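PDB 3QH4: esterase LipW, which probably hydrolyses ester bonds as a mycobacterial esterase of the alpha/beta hydrolase fold. Local coordinates for residues A85-V89 and D313-P317. Numbering follows the deposited sequence.
Sequences APVVV and DAFYP
Pro86 places CB of its pyrrolidine ring over one face of the Phe315 ring, with CB 3.4 Å from the ring centroid and only 13° off the ring normal. This is a CH-pi contact, and proline suits it: the rigid ring presents its C-H groups in a fixed direction, here toward the end of the helix. The neighbouring CG of Pro86 touches the rim of the Phe315 ring and also lies 3.4 Å from Tyr316 OH, so the proline meets the face of one aromatic ring and the hydroxyl end of another. At the far end of the phenylalanine, Val88 CG2 meets Phe315 CZ at 3.8 Å, lying at the ring edge and in its plane. With chi1 at 178°, CG2 stands beside the backbone N and anti to the carbonyl carbon, and it is this branch that reaches the ring.

Tyr316 is the first residue to leave helical geometry. Its hydroxyl can lie beside the proline without being stranded among carbons, because it hydrogen-bonds to the carbonyl oxygen of Arg116. The carbonyl oxygen of Phe315 accepts a hydrogen bond from Arg159 NH1, which ties down the backbone that carries the ring. Phe315 also packs on Cys117 and Ala161, small residues against a bulky ring.

The contact thus joins the end of the C-terminal helix 298-315 to one side of the central sheet of the alpha/beta hydrolase fold, at strand 85-91 between its parallel neighbours 118-122 and 160-165, while Val87 packs on helix 134-148.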
loop_
_atom_site.group_PDB
_atom_site.type_symbol
_atom_site.label_atom_id
_atom_site.label_comp_id
_atom_site.label_asym_id
_atom_site.label_seq_id
_atom_site.Cartn_x
_atom_site.Cartn_y
_atom_site.Cartn_z
ATOM N N ALA A 85 13.807 -17.377 2.874
ATOM C CA ALA A 85 12.532 -16.917 3.378
ATOM C C ALA A 85 11.611 -16.543 2.207
ATOM O O ALA A 85 12.079 -15.949 1.213
ATOM C CB ALA A 85 12.770 -15.708 4.276
ATOM N N PRO A 86 10.310 -16.879 2.307
ATOM C CA PRO A 86 9.357 -16.313 1.340
ATOM C C PRO A 86 9.404 -14.793 1.488
ATOM O O PRO A 86 9.748 -14.299 2.549
ATOM C CB PRO A 86 8.010 -16.868 1.798
ATOM C CG PRO A 86 8.192 -17.229 3.228
ATOM C CD PRO A 86 9.629 -17.588 3.414
ATOM N N VAL A 87 9.087 -14.057 0.428
ATOM C CA VAL A 87 9.393 -12.620 0.459
ATOM C C VAL A 87 8.263 -11.816 -0.160
ATOM O O VAL A 87 7.663 -12.246 -1.158
ATOM C CB VAL A 87 10.757 -12.325 -0.261
ATOM C CG1 VAL A 87 10.762 -12.820 -1.714
ATOM C CG2 VAL A 87 11.112 -10.813 -0.202
ATOM N N VAL A 88 7.976 -10.669 0.448
ATOM C CA VAL A 88 6.935 -9.761 -0.042
ATOM C C VAL A 88 7.607 -8.474 -0.495
ATOM O O VAL A 88 8.389 -7.902 0.264
ATOM C CB VAL A 88 5.932 -9.389 1.117
ATOM C CG1 VAL A 88 4.859 -8.388 0.615
ATOM C CG2 VAL A 88 5.278 -10.636 1.696
ATOM N N VAL A 89 7.296 -7.980 -1.704
ATOM C CA VAL A 89 7.768 -6.648 -2.093
ATOM C C VAL A 89 6.628 -5.696 -1.781
ATOM O O VAL A 89 5.537 -5.887 -2.300
ATOM C CB VAL A 89 8.121 -6.586 -3.594
ATOM C CG1 VAL A 89 8.370 -5.140 -4.033
ATOM C CG2 VAL A 89 9.347 -7.505 -3.864
ATOM N N ASP A 313 -0.734 -18.530 4.700
ATOM C CA ASP A 313 -1.360 -19.661 3.990
ATOM C C ASP A 313 -0.819 -19.786 2.567
ATOM O O ASP A 313 -0.712 -20.901 2.037
ATOM C CB ASP A 313 -2.884 -19.567 3.991
ATOM C CG ASP A 313 -3.498 -19.895 5.364
ATOM O OD1 ASP A 313 -2.784 -20.391 6.269
ATOM O OD2 ASP A 313 -4.698 -19.641 5.537
ATOM N N ALA A 314 -0.486 -18.653 1.945
ATOM C CA ALA A 314 0.071 -18.666 0.585
ATOM C C ALA A 314 1.486 -19.249 0.598
ATOM O O ALA A 314 1.885 -20.051 -0.293
ATOM C CB ALA A 314 0.091 -17.234 0.031
ATOM N N PHE A 315 2.240 -18.847 1.626
ATOM C CA PHE A 315 3.652 -19.221 1.763
ATOM C C PHE A 315 3.859 -20.627 2.354
ATOM O O PHE A 315 4.880 -21.256 2.071
ATOM C CB PHE A 315 4.386 -18.213 2.647
ATOM C CG PHE A 315 4.595 -16.857 2.015
ATOM C CD1 PHE A 315 4.645 -16.707 0.620
ATOM C CD2 PHE A 315 4.813 -15.733 2.830
ATOM C CE1 PHE A 315 4.882 -15.453 0.023
ATOM C CE2 PHE A 315 5.035 -14.461 2.244
ATOM C CZ PHE A 315 5.076 -14.326 0.837
ATOM N N TYR A 316 2.908 -21.109 3.169
ATOM C CA TYR A 316 3.067 -22.375 3.871
ATOM C C TYR A 316 1.776 -23.186 3.730
ATOM O O TYR A 316 1.040 -23.354 4.698
ATOM C CB TYR A 316 3.397 -22.115 5.351
ATOM C CG TYR A 316 4.613 -21.240 5.585
ATOM C CD1 TYR A 316 5.899 -21.782 5.544
ATOM C CD2 TYR A 316 4.487 -19.873 5.857
ATOM C CE1 TYR A 316 7.016 -21.009 5.770
ATOM C CE2 TYR A 316 5.613 -19.076 6.083
ATOM C CZ TYR A 316 6.881 -19.659 6.031
ATOM O OH TYR A 316 8.014 -18.903 6.226
ATOM N N PRO A 317 1.458 -23.606 2.489
ATOM C CA PRO A 317 0.251 -24.378 2.241
ATOM C C PRO A 317 0.283 -25.724 2.939
ATOM O O PRO A 317 -0.790 -26.308 3.148
ATOM C CB PRO A 317 0.219 -24.538 0.715
ATOM C CG PRO A 317 1.611 -24.272 0.246
ATOM C CD PRO A 317 2.215 -23.331 1.251
ATOM O OXT PRO A 317 1.348 -26.213 3.361
#